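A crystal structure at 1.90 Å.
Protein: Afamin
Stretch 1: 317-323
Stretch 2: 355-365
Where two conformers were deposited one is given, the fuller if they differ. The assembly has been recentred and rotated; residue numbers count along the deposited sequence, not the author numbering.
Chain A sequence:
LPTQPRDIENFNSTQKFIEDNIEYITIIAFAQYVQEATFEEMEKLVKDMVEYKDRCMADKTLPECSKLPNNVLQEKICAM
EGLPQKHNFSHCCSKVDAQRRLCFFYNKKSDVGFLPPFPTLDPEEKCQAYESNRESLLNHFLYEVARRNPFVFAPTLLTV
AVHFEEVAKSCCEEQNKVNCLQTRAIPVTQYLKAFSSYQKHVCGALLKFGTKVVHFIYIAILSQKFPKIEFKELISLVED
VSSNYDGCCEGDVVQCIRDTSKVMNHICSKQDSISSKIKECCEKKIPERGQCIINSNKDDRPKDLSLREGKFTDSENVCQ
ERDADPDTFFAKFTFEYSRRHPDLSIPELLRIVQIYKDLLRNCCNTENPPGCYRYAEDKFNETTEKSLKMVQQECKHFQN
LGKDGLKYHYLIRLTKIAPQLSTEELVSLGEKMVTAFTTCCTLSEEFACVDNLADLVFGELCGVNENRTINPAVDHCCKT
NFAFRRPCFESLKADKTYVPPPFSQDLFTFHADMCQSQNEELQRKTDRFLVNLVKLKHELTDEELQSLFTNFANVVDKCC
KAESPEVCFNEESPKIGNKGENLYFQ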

# COMPACT_ATOMS: atom_id res chain seq x y z
N ASN A 317 -7.18 38.11 12.38
CA ASN A 317 -8.00 37.22 13.20
C ASN A 317 -7.43 35.82 13.34
O ASN A 317 -8.10 34.95 13.87
N VAL A 318 -6.20 35.59 12.90
CA VAL A 318 -5.66 34.22 12.81
C VAL A 318 -5.57 33.55 14.18
O VAL A 318 -6.09 32.44 14.37
N CYS A 319 -4.92 34.21 15.14
CA CYS A 319 -4.70 33.57 16.44
C CYS A 319 -6.04 33.34 17.15
O CYS A 319 -6.20 32.31 17.79
N GLN A 320 -6.99 34.27 16.98
CA GLN A 320 -8.34 34.11 17.57
C GLN A 320 -9.08 32.95 16.95
O GLN A 320 -9.70 32.19 17.67
N GLU A 321 -9.05 32.83 15.63
CA GLU A 321 -9.74 31.73 14.94
C GLU A 321 -9.12 30.40 15.32
O GLU A 321 -9.82 29.41 15.65
N ARG A 322 -7.81 30.37 15.36
CA ARG A 322 -7.12 29.15 15.80
C ARG A 322 -7.56 28.78 17.23
O ARG A 322 -7.91 27.62 17.52
N ASP A 323 -7.54 29.75 18.12
CA ASP A 323 -7.80 29.44 19.55
C ASP A 323 -9.27 28.98 19.78
O ASP A 323 -9.50 28.15 20.61
N ILE A 355 4.04 22.68 9.74
CA ILE A 355 4.84 23.91 9.79
C ILE A 355 3.97 25.12 10.16
O ILE A 355 4.39 25.94 10.95
N TYR A 356 2.79 25.20 9.55
CA TYR A 356 1.85 26.30 9.87
C TYR A 356 1.45 26.22 11.35
O TYR A 356 1.43 27.24 12.06
N LYS A 357 1.09 25.04 11.83
CA LYS A 357 0.77 24.84 13.23
C LYS A 357 1.91 25.22 14.21
O LYS A 357 1.66 25.96 15.18
N ASP A 358 3.12 24.78 13.93
CA ASP A 358 4.32 25.18 14.70
C ASP A 358 4.60 26.68 14.63
O ASP A 358 4.93 27.31 15.65
N LEU A 359 4.49 27.26 13.44
CA LEU A 359 4.67 28.70 13.26
C LEU A 359 3.74 29.51 14.20
O LEU A 359 4.18 30.49 14.87
N LEU A 360 2.46 29.15 14.18
CA LEU A 360 1.45 29.83 15.01
C LEU A 360 1.67 29.62 16.50
O LEU A 360 1.34 30.54 17.30
N ARG A 361 2.24 28.49 16.91
CA ARG A 361 2.58 28.32 18.33
C ARG A 361 3.56 29.35 18.81
O ARG A 361 3.42 29.87 19.93
N ASN A 362 4.55 29.63 17.99
CA ASN A 362 5.49 30.68 18.29
C ASN A 362 4.86 32.08 18.15
O ASN A 362 4.82 32.84 19.13
N CYS A 363 4.38 32.41 16.96
CA CYS A 363 3.87 33.75 16.63
C CYS A 363 2.76 34.28 17.51
O CYS A 363 2.79 35.47 17.86
N CYS A 364 1.82 33.41 17.89
CA CYS A 364 0.64 33.82 18.68
C CYS A 364 1.03 34.14 20.14
O CYS A 364 0.24 34.73 20.89
N ASN A 365 2.24 33.78 20.53
CA ASN A 365 2.79 34.20 21.85
C ASN A 365 3.89 35.28 21.79
O ASN A 365 4.50 35.54 22.83

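The two stretches meet where the first turns of one helix, 318-323, cross the C-terminal part of another that begins before I355. Their axes approach to 11.0 Å at an angle of 112°, so contact is confined to a small patch, and 318 Å² of surface is buried in total.

The covalent link is a disulfide between C319 and C364, whose SG atoms lie 2.0 Å apart with a chi3 of -93°, close to the right angle preferred by an unstrained bridge. Both cysteines adopt the m rotamer. The CA-to-CB bond of C364 points toward the first stretch, whereas that of C319 points sideways. The bridge holds the CA atoms of C319 and C364 5.8 Å apart, the closest backbone register between the segments. The neighbouring C363 takes no part in this joint: its side chain, also m, points sideways and is bonded covalently elsewhere in the structure.

Apolar packing lies one residue before the bridge on the first helix. V318, in the t rotamer, points toward the second stretch and places CG1 3.8 Å from CD1 of L360, which points back with chi1 m and chi2 t. The same V318 CG1 lies 3.5 Å from OH of Y356. The tyrosine leaves its backbone sideways, but its t chi1 brings the end of the ring nearer to the valine; its hydroxyl is hydrogen-bonded elsewhere in the structure. All three residues are buried.

Polar contacts centre on R322, one helical turn after V318. Its side chain starts toward the second stretch and runs t, t, p through chi1 to chi3, carrying the guanidinium to the backbone of L360 and R361 and to the side chain of C364. NH1 sits 3.3 Å from the carbonyl O of L360, while N of R361 lies near the guanidinium plane, at its edge, 3.7 Å from NH1. C364 covers one face with its SG, and its CB is 3.7 Å from R322 NH2. The charge is balanced within the first stretch: R322 NH2 forms a salt bridge with D323 OD1 at 2.8 Å, and R322 NE donates a hydrogen bond to D323 OD1 at 3.0 Å. Thus D323 braces the arginine without itself reaching the second stretch.

A single water extends this polar contact. It accepts a hydrogen bond from R322 NH1 at 2.8 Å and donates one to the carbonyl O of K357, also at 2.8 Å, thereby joining the arginine to the second helix one turn before R361.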

# COMPACT_ATOMS: atom_id res chain seq x y z
CB ASN A 317 -9.41 37.16 12.63
CG ASN A 317 -10.11 38.49 12.72
OD1 ASN A 317 -9.78 39.33 13.55
ND2 ASN A 317 -11.11 38.67 11.87
CB VAL A 318 -4.31 34.19 12.11
CG1 VAL A 318 -3.70 32.80 12.15
CG2 VAL A 318 -4.45 34.60 10.62
CB CYS A 319 -3.77 34.38 17.32
SG CYS A 319 -2.08 34.51 16.71
CB GLN A 320 -9.22 35.36 17.43
CG GLN A 320 -8.56 36.60 17.95
CD GLN A 320 -7.88 37.41 16.88
OE1 GLN A 320 -6.83 37.02 16.35
NE2 GLN A 320 -8.46 38.58 16.57
CB GLU A 321 -9.77 31.97 13.44
CG GLU A 321 -10.80 33.02 13.04
CD GLU A 321 -10.69 33.42 11.55
OE1 GLU A 321 -9.74 32.95 10.87
OE2 GLU A 321 -11.53 34.22 11.06
CB ARG A 322 -5.61 29.32 15.77
CG ARG A 322 -4.92 28.05 16.15
CD ARG A 322 -3.55 28.25 16.65
NE ARG A 322 -3.53 28.96 17.92
CZ ARG A 322 -2.41 29.16 18.59
NH1 ARG A 322 -1.26 28.71 18.11
NH2 ARG A 322 -2.42 29.86 19.71
CB ASP A 323 -7.50 30.64 20.47
CG ASP A 323 -6.01 30.88 20.67
OD1 ASP A 323 -5.17 30.07 20.21
OD2 ASP A 323 -5.68 31.95 21.27
CB ILE A 355 5.59 24.13 8.50
CG1 ILE A 355 6.74 23.12 8.49
CG2 ILE A 355 6.15 25.55 8.38
CD1 ILE A 355 7.32 22.96 7.12
CB TYR A 356 0.63 26.26 8.92
CG TYR A 356 -0.32 27.42 9.06
CD1 TYR A 356 0.15 28.73 8.98
CD2 TYR A 356 -1.66 27.22 9.31
CE1 TYR A 356 -0.69 29.82 9.09
CE2 TYR A 356 -2.53 28.31 9.42
CZ TYR A 356 -2.02 29.61 9.34
OH TYR A 356 -2.85 30.73 9.51
CB LYS A 357 0.35 23.39 13.44
CG LYS A 357 0.05 23.00 14.87
CD LYS A 357 -0.44 21.53 14.87
CE LYS A 357 -0.83 21.09 16.28
NZ LYS A 357 -1.21 19.65 16.28
CB ASP A 358 5.58 24.39 14.27
CG ASP A 358 5.40 22.89 14.43
OD1 ASP A 358 4.47 22.46 15.18
OD2 ASP A 358 6.15 22.12 13.76
CB LEU A 359 4.35 29.09 11.80
CG LEU A 359 4.22 30.61 11.56
CD1 LEU A 359 5.63 31.14 11.35
CD2 LEU A 359 3.35 30.92 10.38
CB LEU A 360 0.04 29.47 14.61
CG LEU A 360 -0.42 29.85 13.18
CD1 LEU A 360 -1.87 29.54 13.04
CD2 LEU A 360 -0.14 31.32 12.86
CB ARG A 361 3.12 26.93 18.63
CG ARG A 361 2.02 25.96 18.97
CD ARG A 361 2.43 24.98 20.03
NE ARG A 361 3.62 24.26 19.67
CZ ARG A 361 4.13 23.24 20.37
NH1 ARG A 361 3.52 22.83 21.49
NH2 ARG A 361 5.25 22.64 19.95
CB ASN A 362 6.76 30.53 17.44
CG ASN A 362 7.73 31.66 17.65
OD1 ASN A 362 7.64 32.69 16.98
ND2 ASN A 362 8.67 31.48 18.58
CB CYS A 363 3.37 33.82 15.15
SG CYS A 363 4.68 33.65 13.90
CB CYS A 364 -0.48 32.81 18.60
SG CYS A 364 -1.29 32.70 16.92
CB ASN A 365 3.30 32.96 22.60
CG ASN A 365 2.20 32.02 22.98
OD1 ASN A 365 1.24 32.39 23.67
ND2 ASN A 365 2.34 30.77 22.57
O HOH W 1 -0.72 26.40 16.56